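Local coordinates for protein cystatin (Fasciola hepatica, PDB 6I1M) that probably inhibits papain-like cysteine proteases, as a secreted, stefin-like member of the cystatin superfamily from the liver fluke, at residues V43-Q46 against N52-F55; V69-P74 against S80-G85. All blocks are in the same frame, centred on the assembly; numbering follows the deposited sequence.

Contact 1 of 2, residues V43-Q46 against N52-F55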
loop_
_atom_site.group_PDB
_atom_site.type_symbol
_atom_site.label_atom_id
_atom_site.label_comp_id
_atom_site.label_asym_id
_atom_site.label_seq_id
_atom_site.Cartn_x
_atom_site.Cartn_y
_atom_site.Cartn_z
ATOM N N VAL A 43 -6.343 -3.655 -3.932
ATOM C CA VAL A 43 -5.115 -3.245 -4.641
ATOM C C VAL A 43 -5.456 -3.088 -6.123
ATOM O O VAL A 43 -6.295 -3.876 -6.665
ATOM C CB VAL A 43 -3.969 -4.240 -4.392
ATOM C CG1 VAL A 43 -4.251 -5.574 -5.069
ATOM C CG2 VAL A 43 -2.630 -3.639 -4.813
ATOM N N SER A 44 -4.828 -2.104 -6.747
ATOM C CA SER A 44 -4.870 -1.888 -8.211
ATOM C C SER A 44 -3.422 -1.891 -8.677
ATOM O O SER A 44 -2.590 -1.411 -7.917
ATOM C CB SER A 44 -5.559 -0.610 -8.596
ATOM O OG SER A 44 -6.722 -0.393 -7.836
ATOM N N THR A 45 -3.128 -2.509 -9.813
ATOM C CA THR A 45 -1.737 -2.675 -10.294
ATOM C C THR A 45 -1.549 -1.932 -11.608
ATOM O O THR A 45 -2.494 -1.831 -12.392
ATOM C CB THR A 45 -1.360 -4.144 -10.421
ATOM O OG1 THR A 45 -2.276 -4.700 -11.361
ATOM C CG2 THR A 45 -1.434 -4.841 -9.086
ATOM N N GLN A 46 -0.364 -1.385 -11.773
ATOM C CA GLN A 46 0.050 -0.713 -13.014
ATOM C C GLN A 46 1.418 -1.278 -13.393
ATOM O O GLN A 46 2.377 -1.237 -12.560
ATOM C CB GLN A 46 0.076 0.786 -12.790
ATOM C CG GLN A 46 0.608 1.539 -13.995
ATOM C CD GLN A 46 0.981 2.947 -13.618
ATOM O OE1 GLN A 46 1.372 3.209 -12.478
ATOM N NE2 GLN A 46 0.902 3.850 -14.585
ATOM N N ASN A 52 3.645 -1.030 -9.999
ATOM C CA ASN A 52 3.023 -0.136 -8.999
ATOM C C ASN A 52 1.803 -0.852 -8.430
ATOM O O ASN A 52 0.917 -1.293 -9.219
ATOM C CB ASN A 52 2.674 1.226 -9.586
ATOM C CG ASN A 52 3.854 2.170 -9.588
ATOM O OD1 ASN A 52 4.735 2.059 -8.749
ATOM N ND2 ASN A 52 3.828 3.154 -10.471
ATOM N N TYR A 53 1.825 -1.056 -7.114
ATOM C CA TYR A 53 0.676 -1.580 -6.337
ATOM C C TYR A 53 0.055 -0.408 -5.594
ATOM O O TYR A 53 0.686 0.088 -4.670
ATOM C CB TYR A 53 1.098 -2.650 -5.342
ATOM C CG TYR A 53 1.615 -3.912 -5.959
ATOM C CD1 TYR A 53 2.947 -4.015 -6.332
ATOM C CD2 TYR A 53 0.791 -5.015 -6.136
ATOM C CE1 TYR A 53 3.436 -5.176 -6.906
ATOM C CE2 TYR A 53 1.269 -6.180 -6.701
ATOM C CZ TYR A 53 2.599 -6.265 -7.086
ATOM O OH TYR A 53 3.110 -7.430 -7.605
ATOM N N LYS A 54 -1.138 0.000 -5.999
ATOM C CA LYS A 54 -1.924 1.023 -5.277
ATOM C C LYS A 54 -2.923 0.328 -4.358
ATOM O O LYS A 54 -3.931 -0.283 -4.844
ATOM C CB LYS A 54 -2.663 1.944 -6.236
ATOM C CG LYS A 54 -3.274 3.158 -5.562
ATOM C CD LYS A 54 -4.415 3.693 -6.360
ATOM C CE LYS A 54 -3.984 4.289 -7.673
ATOM N NZ LYS A 54 -5.158 4.532 -8.541
ATOM N N PHE A 55 -2.662 0.459 -3.068
ATOM C CA PHE A 55 -3.490 -0.087 -1.972
ATOM C C PHE A 55 -4.433 0.985 -1.440
ATOM O O PHE A 55 -4.044 2.131 -1.278
ATOM C CB PHE A 55 -2.567 -0.575 -0.871
ATOM C CG PHE A 55 -1.830 -1.811 -1.284
ATOM C CD1 PHE A 55 -2.489 -3.036 -1.301
ATOM C CD2 PHE A 55 -0.489 -1.752 -1.640
ATOM C CE1 PHE A 55 -1.809 -4.187 -1.656
ATOM C CE2 PHE A 55 0.192 -2.913 -1.991
ATOM C CZ PHE A 55 -0.473 -4.119 -1.999
HETATM O O HOH W 1 -6.801 0.267 -5.247
#
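Ser44 and Lys54 face each other as an antiparallel hydrogen-bonded pair in the hairpin of strands 38-47 and 50-59, and so do Gln46 and Asn52. Ser44 N reaches Lys54 O at 2.8 Å, and Lys54 N returns to Ser44 O at 2.8 Å. Lys54 O accepts twice, since a water 2.9 Å from that oxygen also donates to it; the same water, 2.7 Å from Ser44 OG, satisfies the small hydroxyl of a buried residue. The long Lys54 side chain leads away to a cation-pi contact with Tyr4. Gln46 and Asn52 repeat the double backbone bond and add Asn52 ND2 to Gln46 OE1, 3.2 Å and nearly straight (175°), in the plane of the Asn52 amide but tilted from that of Gln46. Extended, its CG trans to its own N (chi1 175°), Gln46 runs alongside the shorter asparagine; its NE2 bonds Gly2 O. Gln46 also begins the QxVxG motif of the hairpin turn, which, as in other cystatins, probably wedges into the protease cleft. The other face, that of Val43, Thr45, Tyr53 and Phe55, is mostly apolar: Val43 CG2 sits over the Phe55 ring, 3.6 Å from its centroid, and meets the edge of Tyr53. The Tyr53 and Phe55 rings both meet Phe18 of helix 12-28, strand 66-74 continues the sheet beyond 52-55, and the N-terminal segment around Thr5 and Arg8 bonds the outer edge of 43-46.

Contact 2 of 2, residues V69-P74 against S80-G85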
loop_
_atom_site.group_PDB
_atom_site.type_symbol
_atom_site.label_atom_id
_atom_site.label_comp_id
_atom_site.label_asym_id
_atom_site.label_seq_id
_atom_site.Cartn_x
_atom_site.Cartn_y
_atom_site.Cartn_z
ATOM N N VAL A 69 -1.966 4.232 -0.694
ATOM C CA VAL A 69 -0.482 4.117 -0.634
ATOM C C VAL A 69 -0.040 3.325 -1.857
ATOM O O VAL A 69 -0.488 2.185 -2.010
ATOM C CB VAL A 69 -0.003 3.415 0.650
ATOM C CG1 VAL A 69 1.512 3.538 0.829
ATOM C CG2 VAL A 69 -0.727 3.925 1.888
ATOM N N VAL A 70 0.846 3.898 -2.657
ATOM C CA VAL A 70 1.474 3.219 -3.816
ATOM C C VAL A 70 2.818 2.615 -3.401
ATOM O O VAL A 70 3.636 3.320 -2.818
ATOM C CB VAL A 70 1.615 4.181 -5.002
ATOM C CG1 VAL A 70 2.119 3.445 -6.229
ATOM C CG2 VAL A 70 0.302 4.892 -5.291
ATOM N N VAL A 71 3.010 1.325 -3.677
ATOM C CA VAL A 71 4.321 0.627 -3.523
ATOM C C VAL A 71 4.819 0.228 -4.917
ATOM O O VAL A 71 4.075 -0.486 -5.610
ATOM C CB VAL A 71 4.206 -0.615 -2.628
ATOM C CG1 VAL A 71 5.556 -1.293 -2.455
ATOM C CG2 VAL A 71 3.578 -0.289 -1.281
ATOM N N PHE A 72 6.048 0.622 -5.246
ATOM C CA PHE A 72 6.808 0.234 -6.449
ATOM C C PHE A 72 7.687 -0.982 -6.131
ATOM O O PHE A 72 8.557 -0.947 -5.225
ATOM C CB PHE A 72 7.648 1.400 -6.957
ATOM C CG PHE A 72 8.486 1.025 -8.151
ATOM C CD1 PHE A 72 7.881 0.608 -9.333
ATOM C CD2 PHE A 72 9.870 0.998 -8.070
ATOM C CE1 PHE A 72 8.657 0.275 -10.433
ATOM C CE2 PHE A 72 10.631 0.599 -9.160
ATOM C CZ PHE A 72 10.021 0.234 -10.333
ATOM N N VAL A 73 7.473 -2.048 -6.893
ATOM C CA VAL A 73 8.332 -3.266 -6.890
ATOM C C VAL A 73 9.093 -3.275 -8.212
ATOM O O VAL A 73 8.514 -3.510 -9.266
ATOM C CB VAL A 73 7.500 -4.545 -6.708
ATOM C CG1 VAL A 73 8.354 -5.791 -6.758
ATOM C CG2 VAL A 73 6.693 -4.496 -5.429
ATOM N N PRO A 74 10.403 -2.993 -8.211
ATOM C CA PRO A 74 11.169 -2.993 -9.450
ATOM C C PRO A 74 11.417 -4.438 -9.904
ATOM O O PRO A 74 11.281 -5.378 -9.128
ATOM C CB PRO A 74 12.489 -2.317 -9.059
ATOM C CG PRO A 74 12.651 -2.746 -7.601
ATOM C CD PRO A 74 11.243 -2.716 -7.037
ATOM N N SER A 80 17.211 -0.136 -8.854
ATOM C CA SER A 80 16.164 0.516 -8.023
ATOM C C SER A 80 15.646 -0.470 -6.971
ATOM O O SER A 80 15.633 -1.680 -7.248
ATOM C CB SER A 80 15.047 1.078 -8.873
ATOM O OG SER A 80 14.568 0.114 -9.800
ATOM N N ALA A 81 15.254 0.058 -5.814
ATOM C CA ALA A 81 14.702 -0.703 -4.675
ATOM C C ALA A 81 13.172 -0.621 -4.682
ATOM O O ALA A 81 12.591 0.288 -5.342
ATOM C CB ALA A 81 15.277 -0.169 -3.373
ATOM N N THR A 82 12.549 -1.565 -3.981
ATOM C CA THR A 82 11.126 -1.490 -3.577
ATOM C C THR A 82 10.925 -0.209 -2.770
ATOM O O THR A 82 11.732 0.036 -1.853
ATOM C CB THR A 82 10.702 -2.715 -2.768
ATOM O OG1 THR A 82 10.806 -3.855 -3.616
ATOM C CG2 THR A 82 9.291 -2.610 -2.240
ATOM N N SER A 83 9.926 0.596 -3.124
ATOM C CA SER A 83 9.711 1.930 -2.515
ATOM C C SER A 83 8.235 2.049 -2.144
ATOM O O SER A 83 7.382 1.796 -3.017
ATOM C CB SER A 83 10.180 3.015 -3.472
ATOM O OG SER A 83 10.160 4.304 -2.867
ATOM N N VAL A 84 7.952 2.405 -0.890
ATOM C CA VAL A 84 6.593 2.810 -0.443
ATOM C C VAL A 84 6.447 4.312 -0.698
ATOM O O VAL A 84 7.311 5.089 -0.241
ATOM C CB VAL A 84 6.331 2.426 1.024
ATOM C CG1 VAL A 84 4.891 2.699 1.390
ATOM C CG2 VAL A 84 6.669 0.957 1.286
ATOM N N GLY A 85 5.406 4.697 -1.425
ATOM C CA GLY A 85 5.064 6.099 -1.696
ATOM C C GLY A 85 4.600 6.832 -0.443
ATOM O O GLY A 85 4.550 6.238 0.663
#
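The beta hairpin of strands 66-74 and 83-90 closes one side of the antiparallel sheet, and toward its loop end the pairing includes Phe72 and Ser83. These two form a hydrogen-bonded pair, Phe72 N to Ser83 O and Ser83 N to Phe72 O, each 2.9 Å long. Two residues along, Gly85 N bonds Val70 O at 2.6 Å, almost in line with the carbonyl; Gly85, with no side chain, brings its backbone close to that oxygen. Between these bonds Val71 and Val84 form a non-hydrogen-bonded pair whose beta-branched side chains suit an extended backbone. Val84 CG1 also packs against Val69 CG1 at 3.5 Å; both methyls lie opposite their own backbone N, and the two side chains slant across each other. In the cystatin fold such a sheet wraps around a long helix, and here Phe18, Met21 and Ile22 of helix 12-28 receive Val71, Val84 and Val69 respectively. Lys25 on that helix bonds Val84 O.

Farther out the second segment is no longer strand. Pro74, which has no N-H to give, packs its ring on the loop: CG lies 3.6 Å from Ala81 C, and CD is 3.6 Å from Thr82 OG1. Thr82 CG2 lies 4.0 Å from Val71 CG1, while Thr82 CA makes a CA-H...O contact with Phe72 O at 3.1 Å. On the face shared with Ser83, the Phe72 side chain touches Asn52 of the next strand and Val48.

Overall arrangement
Both contacts are hairpin pairings in one four-stranded antiparallel sheet, with centres about 10 Å apart. The middle strands, 50-59 and 66-74, join them directly: Tyr53 N lies 2.8 Å from Val71 O and Phe55 N 3.0 Å from Val69 O, both probable hydrogen bonds. Contact 1 is partly buried and regularly paired along its length; contact 2 lies at the surface and passes from strand into loop. Their helix-facing sides share Phe18 and Ile22, but contact 1 contributes aromatic rings there and contact 2 mainly valines. On the reverse side, contact 1 is polar, with the Gln46 and Asn52 amides, Ser44, Lys54 and a water, whereas contact 2 sets Phe72 beside Ser83, and Asn52 OD1 packs on that phenylalanine's CB.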